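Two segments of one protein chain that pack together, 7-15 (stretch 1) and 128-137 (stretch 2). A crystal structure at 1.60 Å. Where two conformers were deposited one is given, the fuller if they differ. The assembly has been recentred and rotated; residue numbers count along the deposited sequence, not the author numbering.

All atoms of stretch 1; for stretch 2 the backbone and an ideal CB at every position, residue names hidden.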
# COMPACT_ATOMS: atom_id res chain seq x y z
N PRO B 7 3.14 23.68 -8.52
CA PRO B 7 2.01 22.74 -8.51
C PRO B 7 2.49 21.32 -8.76
O PRO B 7 3.46 21.07 -9.54
CB PRO B 7 1.08 23.27 -9.58
CG PRO B 7 1.92 24.12 -10.43
CD PRO B 7 2.99 24.71 -9.58
N ASP B 8 1.98 20.40 -7.98
CA ASP B 8 2.19 18.94 -8.25
C ASP B 8 0.76 18.47 -8.60
O ASP B 8 -0.08 19.19 -9.16
CB ASP B 8 2.79 18.11 -7.05
CG ASP B 8 3.29 16.60 -7.47
OD1 ASP B 8 4.37 16.50 -8.11
OD2 ASP B 8 2.60 15.56 -7.11
N VAL B 9 0.48 17.24 -8.20
CA VAL B 9 -0.79 16.68 -8.61
C VAL B 9 -1.99 17.52 -8.17
O VAL B 9 -2.01 18.14 -7.05
CB VAL B 9 -1.00 15.19 -8.22
CG1 VAL B 9 -0.05 14.29 -8.96
CG2 VAL B 9 -1.02 14.95 -6.72
N ARG B 10 -3.06 17.51 -9.00
CA ARG B 10 -4.39 17.87 -8.54
C ARG B 10 -5.33 16.73 -8.80
O ARG B 10 -5.33 16.16 -9.88
CB ARG B 10 -4.97 19.10 -9.22
CG ARG B 10 -4.38 20.41 -8.79
CD ARG B 10 -3.14 20.77 -9.51
NE ARG B 10 -2.66 22.05 -9.02
CZ ARG B 10 -1.96 22.27 -7.89
NH1 ARG B 10 -1.43 21.29 -7.22
NH2 ARG B 10 -1.64 23.51 -7.53
N ILE B 11 -6.11 16.36 -7.81
CA ILE B 11 -7.07 15.28 -7.89
C ILE B 11 -8.45 15.93 -7.83
O ILE B 11 -8.70 16.79 -6.96
CB ILE B 11 -6.81 14.30 -6.71
CG1 ILE B 11 -5.43 13.68 -6.90
CG2 ILE B 11 -7.92 13.25 -6.74
CD1 ILE B 11 -4.83 12.98 -5.72
N THR B 12 -9.35 15.65 -8.79
CA THR B 12 -10.68 16.09 -8.68
C THR B 12 -11.65 14.87 -8.64
O THR B 12 -11.21 13.72 -8.92
CB THR B 12 -11.02 17.03 -9.86
OG1 THR B 12 -10.69 16.31 -11.06
CG2 THR B 12 -10.20 18.26 -9.79
N ASN B 13 -12.87 15.09 -8.25
CA ASN B 13 -13.87 14.13 -8.07
C ASN B 13 -13.47 13.09 -7.05
O ASN B 13 -13.86 11.88 -7.14
CB ASN B 13 -14.27 13.38 -9.37
CG ASN B 13 -14.95 14.24 -10.40
OD1 ASN B 13 -15.49 15.28 -10.06
ND2 ASN B 13 -14.87 13.86 -11.64
N LEU B 14 -12.79 13.54 -6.02
CA LEU B 14 -12.34 12.61 -4.96
C LEU B 14 -13.50 11.92 -4.22
O LEU B 14 -13.33 10.75 -3.86
CB LEU B 14 -11.40 13.33 -4.01
CG LEU B 14 -10.72 12.36 -3.04
CD1 LEU B 14 -9.72 11.40 -3.68
CD2 LEU B 14 -10.06 13.17 -1.91
N ASN B 15 -14.64 12.56 -4.06
CA ASN B 15 -15.83 12.00 -3.42
C ASN B 15 -15.57 11.43 -2.05
O ASN B 15 -16.08 10.37 -1.69
CB ASN B 15 -16.42 10.92 -4.31
CG ASN B 15 -17.87 10.72 -4.08
OD1 ASN B 15 -18.60 11.61 -3.68
ND2 ASN B 15 -18.32 9.53 -4.34
N UNK B 128 4.73 21.48 -4.14
CA UNK B 128 6.12 21.23 -3.72
C UNK B 128 6.30 19.84 -3.04
O UNK B 128 7.19 19.64 -2.20
CB UNK B 128 6.57 22.33 -2.76
N UNK B 129 5.51 18.90 -3.47
CA UNK B 129 5.66 17.51 -3.04
C UNK B 129 5.19 16.62 -4.15
O UNK B 129 4.12 16.84 -4.77
CB UNK B 129 4.89 17.23 -1.75
N UNK B 130 5.96 15.60 -4.47
CA UNK B 130 5.76 14.74 -5.58
C UNK B 130 4.96 13.53 -5.15
O UNK B 130 5.37 12.88 -4.18
CB UNK B 130 7.10 14.33 -6.19
N UNK B 131 3.87 13.21 -5.81
CA UNK B 131 3.04 12.08 -5.41
C UNK B 131 3.77 10.76 -5.37
O UNK B 131 4.44 10.41 -6.34
CB UNK B 131 1.85 11.96 -6.36
N UNK B 132 3.61 10.00 -4.27
CA UNK B 132 3.95 8.59 -4.23
C UNK B 132 2.68 7.77 -4.26
O UNK B 132 2.58 6.82 -5.07
CB UNK B 132 4.78 8.26 -2.99
N UNK B 133 1.69 8.05 -3.39
CA UNK B 133 0.46 7.32 -3.40
C UNK B 133 -0.61 8.12 -2.68
O UNK B 133 -0.31 8.96 -1.80
CB UNK B 133 0.64 5.94 -2.76
N UNK B 134 -1.82 7.89 -3.09
CA UNK B 134 -2.99 8.38 -2.42
C UNK B 134 -3.95 7.22 -2.17
O UNK B 134 -4.16 6.41 -3.04
CB UNK B 134 -3.66 9.49 -3.24
N UNK B 135 -4.41 7.08 -0.94
CA UNK B 135 -5.34 6.00 -0.57
C UNK B 135 -6.50 6.49 0.21
O UNK B 135 -6.34 7.36 1.07
CB UNK B 135 -4.62 4.92 0.24
N UNK B 136 -7.69 5.95 -0.04
CA UNK B 136 -8.88 6.32 0.73
C UNK B 136 -9.46 5.13 1.49
O UNK B 136 -9.41 3.98 1.02
CB UNK B 136 -9.94 6.91 -0.20
N UNK B 137 -9.99 5.38 2.69
CA UNK B 137 -10.55 4.32 3.52
C UNK B 137 -11.80 4.89 4.11
O UNK B 137 -11.74 5.97 4.75
OXT UNK B 137 -12.89 4.33 4.01
CB UNK B 137 -9.58 3.84 4.60

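Stretch 2 runs as a strand from 129 to 136, its N-to-C direction 45° from that of strand 7-12, and the two draw closest in their first halves, around Asp8 and Val9.

Position 128 precedes the strand with phi/psi of 57/32, a left-handed conformation that favours glycine, asparagine or aspartate. Its CB points away and finds nothing of stretch 1 nearby. The residue is Asn128.

At 129 the CB again points away, so stretch 1 hardly restricts the side chain; the extended backbone would suit a beta-branched residue among many others. Ile129 occupies it, with chi1 and chi2 both t. Its main chain is less remote: the carbonyl O of Ile129 lies 2.8 Å from Asp8 CG, a close approach with no hydrogen bond, since both carboxylate oxygens and the carbonyl are acceptors.

Position 130 has its CB directed away overall, yet 4.0 Å from Asp8 OD1. Polar or long, flexible side chains would fit if they led outward, and a basic one could answer the carboxylate. The residue is Glu130, acidic like its neighbour; its extended chain (chi1 and chi2 t) leaves its carboxylate farther from Asp8 than its CB is.

Position 131 faces stretch 1. Its backbone N donates to Asp8 OD2 at 3.0 Å, a hydrogen bond open to any residue except proline. The ideal CB lies 4.0 Å from Val9 CG1, and the apolar surface of Val9 favours an aliphatic side chain such as valine, leucine, isoleucine or methionine. Leu131 is found, its CB packing 4.0 Å from Val9 CG1.

Positions 132 and 133 lie out of reach, and stretch 1 expresses no preference there. They hold Ile132 and Ser133.

At 134 the CB points toward stretch 1, 4.4 Å from Ile11 CD1. With Leu14 also presenting methyl groups on this side, a medium or large apolar residue is expected: isoleucine, leucine, methionine or perhaps valine. Ile134, with chi1 and chi2 both t, extends its CD1 to 3.3 Å from Ile11 CD1, a tight methyl contact, and to 4.3 Å from Leu14 CD1.

Position 135 is out of reach; Ser135 fills it.

Position 136 points toward stretch 1, but no atom there comes within 5.5 Å of the ideal CB. An aliphatic side chain could narrow the gap to Leu14. Val136 does so, bringing CG1 to 4.3 Å from Leu14 CD1.

Position 137 ends the chain beyond contact, so stretch 1 sets no requirement there; His137 carries the terminal carboxylate.

Stretch 2 128-137: NIELISISVH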
# COMPACT_ATOMS: atom_id res chain seq x y z
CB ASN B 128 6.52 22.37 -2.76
CG ASN B 128 7.13 23.57 -3.50
OD1 ASN B 128 7.21 23.55 -4.72
ND2 ASN B 128 7.60 24.57 -2.76
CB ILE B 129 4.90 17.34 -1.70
CG1 ILE B 129 4.95 15.84 -1.31
CG2 ILE B 129 3.44 17.76 -1.78
CD1 ILE B 129 4.37 15.49 0.06
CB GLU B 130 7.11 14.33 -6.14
CG GLU B 130 7.22 13.22 -7.10
CD GLU B 130 8.71 13.05 -7.56
OE1 GLU B 130 9.68 13.51 -6.84
OE2 GLU B 130 8.89 12.45 -8.62
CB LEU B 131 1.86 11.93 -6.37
CG LEU B 131 0.82 10.87 -5.97
CD1 LEU B 131 0.11 11.13 -4.66
CD2 LEU B 131 -0.14 10.71 -7.17
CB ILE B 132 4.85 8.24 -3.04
CG1 ILE B 132 6.21 8.88 -3.22
CG2 ILE B 132 4.99 6.73 -2.89
CD1 ILE B 132 7.00 8.87 -1.93
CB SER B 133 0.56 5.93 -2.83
OG SER B 133 0.92 6.01 -1.43
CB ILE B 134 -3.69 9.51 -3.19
CG1 ILE B 134 -4.98 9.86 -2.54
CG2 ILE B 134 -4.01 9.08 -4.60
CD1 ILE B 134 -5.51 11.19 -3.01
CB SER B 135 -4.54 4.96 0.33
OG SER B 135 -3.30 4.60 -0.30
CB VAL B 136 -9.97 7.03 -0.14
CG1 VAL B 136 -9.45 8.31 -0.72
CG2 VAL B 136 -10.49 6.13 -1.21
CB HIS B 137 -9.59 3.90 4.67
CG HIS B 137 -8.29 3.26 4.26
ND1 HIS B 137 -7.28 3.96 3.61
CD2 HIS B 137 -7.80 2.01 4.46
CE1 HIS B 137 -6.24 3.16 3.42
NE2 HIS B 137 -6.53 1.97 3.93
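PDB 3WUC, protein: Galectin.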